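Local coordinates for protein Cg10997-pa (Drosophila melanogaster, PDB 2YV7) that might insert into membranes to form pH-dependent chloride ion channels and, in the soluble state, adopts a glutathione S-transferase fold, at residues Trp205-Tyr209 with Tyr253-Ile258. Residues are numbered along the deposited sequence.
Sequences WRYMY and YIPIDI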
ATOM      1  N   TRP A 205     -13.615   8.958   4.293  1.00 23.81           N
ATOM      2  CA  TRP A 205     -13.934   7.877   5.232  1.00 24.59           C
ATOM      3  C   TRP A 205     -14.686   6.799   4.477  1.00 29.91           C
ATOM      4  O   TRP A 205     -14.460   5.613   4.687  1.00 29.54           O
ATOM      5  CB  TRP A 205     -14.716   8.442   6.439  1.00 26.17           C
ATOM      6  CG  TRP A 205     -13.806   8.912   7.491  1.00 28.44           C
ATOM      7  CD1 TRP A 205     -13.676  10.196   7.980  1.00 26.17           C
ATOM      8  CD2 TRP A 205     -12.845   8.106   8.200  1.00 25.62           C
ATOM      9  NE1 TRP A 205     -12.709  10.219   8.948  1.00 27.40           N
ATOM     10  CE2 TRP A 205     -12.178   8.966   9.112  1.00 28.91           C
ATOM     11  CE3 TRP A 205     -12.498   6.731   8.150  1.00 25.99           C
ATOM     12  CZ2 TRP A 205     -11.180   8.519   9.991  1.00 24.99           C
ATOM     13  CZ3 TRP A 205     -11.465   6.255   9.017  1.00 25.91           C
ATOM     14  CH2 TRP A 205     -10.825   7.161   9.931  1.00 28.10           C
ATOM     15  N   ARG A 206     -15.500   7.219   3.519  1.00 27.29           N
ATOM     16  CA  ARG A 206     -16.260   6.267   2.674  1.00 27.41           C
ATOM     17  C   ARG A 206     -15.270   5.467   1.789  1.00 29.57           C
ATOM     18  O   ARG A 206     -15.416   4.265   1.616  1.00 27.75           O
ATOM     19  CB  ARG A 206     -17.287   7.022   1.862  1.00 32.26           C
ATOM     20  CG  ARG A 206     -18.137   6.159   0.898  1.00 37.18           C
ATOM     21  CD  ARG A 206     -19.273   6.961   0.163  1.00 40.81           C
ATOM     22  NE  ARG A 206     -18.976   8.378  -0.119  1.00 48.57           N
ATOM     23  CZ  ARG A 206     -19.571   9.423   0.493  1.00 50.28           C
ATOM     24  NH1 ARG A 206     -20.515   9.224   1.426  1.00 52.86           N
ATOM     25  NH2 ARG A 206     -19.232  10.681   0.177  1.00 49.72           N
ATOM     26  N   TYR A 207     -14.234   6.128   1.276  1.00 24.97           N
ATOM     27  CA  TYR A 207     -13.214   5.432   0.506  1.00 24.08           C
ATOM     28  C   TYR A 207     -12.508   4.361   1.390  1.00 25.52           C
ATOM     29  O   TYR A 207     -12.296   3.224   0.953  1.00 24.92           O
ATOM     30  CB  TYR A 207     -12.188   6.492   0.021  1.00 23.30           C
ATOM     31  CG  TYR A 207     -11.061   5.998  -0.842  1.00 22.77           C
ATOM     32  CD1 TYR A 207     -11.242   5.693  -2.195  1.00 26.26           C
ATOM     33  CD2 TYR A 207      -9.785   5.890  -0.298  1.00 23.53           C
ATOM     34  CE1 TYR A 207     -10.173   5.288  -3.025  1.00 25.51           C
ATOM     35  CE2 TYR A 207      -8.673   5.490  -1.113  1.00 25.90           C
ATOM     36  CZ  TYR A 207      -8.866   5.215  -2.447  1.00 22.65           C
ATOM     37  OH  TYR A 207      -7.759   4.859  -3.162  1.00 23.74           O
ATOM     38  N   MET A 208     -12.128   4.738   2.625  1.00 24.36           N
ATOM     39  CA  MET A 208     -11.472   3.792   3.528  1.00 28.05           C
ATOM     40  C   MET A 208     -12.411   2.641   3.909  1.00 25.50           C
ATOM     41  O   MET A 208     -11.992   1.461   3.997  1.00 25.82           O
ATOM     42  CB  MET A 208     -10.894   4.534   4.746  1.00 23.41           C
ATOM     43  CG  MET A 208      -9.760   5.437   4.324  1.00 23.83           C
ATOM     44  SD  MET A 208      -8.859   6.178   5.686  1.00 26.52           S
ATOM     45  CE  MET A 208      -9.827   7.628   6.004  1.00 26.86           C
ATOM     46  N   TYR A 209     -13.688   2.959   4.067  1.00 28.05           N
ATOM     47  CA  TYR A 209     -14.663   1.935   4.350  1.00 29.86           C
ATOM     48  C   TYR A 209     -14.567   0.874   3.254  1.00 28.42           C
ATOM     49  O   TYR A 209     -14.401  -0.321   3.537  1.00 31.59           O
ATOM     50  CB  TYR A 209     -16.042   2.546   4.430  1.00 37.60           C
ATOM     51  CG  TYR A 209     -17.110   1.541   4.673  1.00 43.93           C
ATOM     52  CD1 TYR A 209     -17.314   1.023   5.954  1.00 43.67           C
ATOM     53  CD2 TYR A 209     -17.919   1.113   3.644  1.00 42.33           C
ATOM     54  CE1 TYR A 209     -18.312   0.084   6.195  1.00 47.51           C
ATOM     55  CE2 TYR A 209     -18.915   0.195   3.869  1.00 46.99           C
ATOM     56  CZ  TYR A 209     -19.098  -0.326   5.156  1.00 44.92           C
ATOM     57  OH  TYR A 209     -20.110  -1.249   5.403  1.00 47.65           O
ATOM     58  N   TYR A 253     -11.683   0.265  11.844  1.00 28.70           N
ATOM     59  CA  TYR A 253     -12.937   0.947  12.203  1.00 30.26           C
ATOM     60  C   TYR A 253     -13.123   2.232  11.444  1.00 29.77           C
ATOM     61  O   TYR A 253     -12.159   2.877  11.033  1.00 28.43           O
ATOM     62  CB  TYR A 253     -13.027   1.225  13.724  1.00 31.61           C
ATOM     63  CG  TYR A 253     -12.033   2.225  14.215  1.00 29.97           C
ATOM     64  CD1 TYR A 253     -10.760   1.820  14.580  1.00 30.35           C
ATOM     65  CD2 TYR A 253     -12.357   3.573  14.325  1.00 32.20           C
ATOM     66  CE1 TYR A 253      -9.841   2.722  15.025  1.00 34.80           C
ATOM     67  CE2 TYR A 253     -11.434   4.481  14.794  1.00 33.85           C
ATOM     68  CZ  TYR A 253     -10.182   4.046  15.128  1.00 33.28           C
ATOM     69  OH  TYR A 253      -9.216   4.931  15.577  1.00 40.10           O
ATOM     70  N   ILE A 254     -14.380   2.616  11.291  1.00 31.56           N
ATOM     71  CA  ILE A 254     -14.772   3.862  10.626  1.00 32.18           C
ATOM     72  C   ILE A 254     -15.523   4.655  11.746  1.00 34.11           C
ATOM     73  O   ILE A 254     -16.456   4.100  12.369  1.00 33.08           O
ATOM     74  CB  ILE A 254     -15.641   3.551   9.414  1.00 34.58           C
ATOM     75  CG1 ILE A 254     -14.937   2.574   8.414  1.00 31.01           C
ATOM     76  CG2 ILE A 254     -16.128   4.845   8.718  1.00 34.10           C
ATOM     77  CD1 ILE A 254     -13.696   3.240   7.737  1.00 33.60           C
ATOM     78  N   PRO A 255     -15.073   5.895  12.068  1.00 33.89           N
ATOM     79  CA  PRO A 255     -15.708   6.678  13.140  1.00 30.45           C
ATOM     80  C   PRO A 255     -17.058   7.286  12.781  1.00 35.80           C
ATOM     81  O   PRO A 255     -17.661   7.963  13.613  1.00 38.51           O
ATOM     82  CB  PRO A 255     -14.642   7.745  13.501  1.00 34.90           C
ATOM     83  CG  PRO A 255     -13.843   7.899  12.248  1.00 35.69           C
ATOM     84  CD  PRO A 255     -13.922   6.611  11.482  1.00 32.77           C
ATOM     85  N   ILE A 256     -17.554   7.035  11.580  1.00 36.50           N
ATOM     86  CA  ILE A 256     -18.878   7.573  11.199  1.00 44.97           C
ATOM     87  C   ILE A 256     -19.694   6.503  10.532  1.00 45.63           C
ATOM     88  O   ILE A 256     -19.144   5.487  10.127  1.00 41.49           O
ATOM     89  CB  ILE A 256     -18.766   8.797  10.259  1.00 46.44           C
ATOM     90  CG1 ILE A 256     -17.942   8.459   9.007  1.00 46.96           C
ATOM     91  CG2 ILE A 256     -18.124   9.964  10.998  1.00 47.91           C
ATOM     92  CD1 ILE A 256     -18.053   9.505   7.890  1.00 44.10           C
ATOM     93  N   ASP A 257     -21.005   6.737  10.437  1.00 54.10           N
ATOM     94  CA  ASP A 257     -21.908   5.925   9.607  1.00 59.01           C
ATOM     95  C   ASP A 257     -21.713   6.277   8.138  1.00 60.25           C
ATOM     96  O   ASP A 257     -21.462   7.450   7.800  1.00 59.44           O
ATOM     97  CB  ASP A 257     -23.376   6.190   9.982  1.00 65.27           C
ATOM     98  CG  ASP A 257     -23.797   5.525  11.290  1.00 68.39           C
ATOM     99  OD1 ASP A 257     -23.214   4.479  11.689  1.00 68.57           O
ATOM    100  OD2 ASP A 257     -24.753   6.046  11.913  1.00 69.09           O
ATOM    101  N   ILE A 258     -21.860   5.280   7.265  1.00 59.49           N
ATOM    102  CA  ILE A 258     -21.504   5.448   5.845  1.00 60.64           C
ATOM    103  C   ILE A 258     -22.676   5.655   4.846  1.00 62.96           C
ATOM    104  O   ILE A 258     -23.550   4.796   4.677  1.00 63.29           O
ATOM    105  CB  ILE A 258     -20.471   4.356   5.399  1.00 57.30           C
ATOM    106  CG1 ILE A 258     -19.073   4.783   5.848  1.00 54.35           C
ATOM    107  CG2 ILE A 258     -20.460   4.130   3.886  1.00 57.29           C
ATOM    108  CD1 ILE A 258     -18.788   6.280   5.661  1.00 54.95           C
TER
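Trp205, Ile258 and Ile254 have the most surface buried here, 101, 90 and 71 Å² of a summed 434 Å², and the side-chain contacts they make across the two segments are apolar. Pro255 CD lies 3.4 Å from the centroid of the six-membered ring of Trp205 and only 7° off the ring normal, a CH-pi contact squarely over the indole face. Ile254 CD1 meets the same ring near its plane, 3.7 Å from Trp205 CE3, while Ile256 CD1 packs 3.8 Å from Trp205 CB. The Trp205 side chain thus touches three consecutive residues, 254-256, a run without regular secondary structure, with Pro255 over the ring face, Ile254 at the ring edge and Ile256 beside CB. Its polar end is satisfied by a hydrogen bond from NE1 to the carbonyl of Pro198. In the all-helical C-terminal domain of this GST-fold CLIC protein, the contact lays the end of the modelled chain across helix 202-212, and Arg186 of helix 173-193 meets Tyr253 twice, by a hydrogen bond to its carbonyl and a cation-pi contact with its ring. One helical turn beyond Trp205, linked by the Tyr209 N to Trp205 O hydrogen bond of 2.8 Å, Tyr209 meets two isoleucines: Ile254 CG1 approaches the ring edge, 3.8 Å from Tyr209 CD1, and Ile258 CG2 sits over a face, 4.0 Å from Tyr209 CD2. Ile258 also sends CD1 to the helix backbone, 3.9 Å from Arg206 CA, in accord with the Arg206–Ile258 CA separation of 6.2 Å.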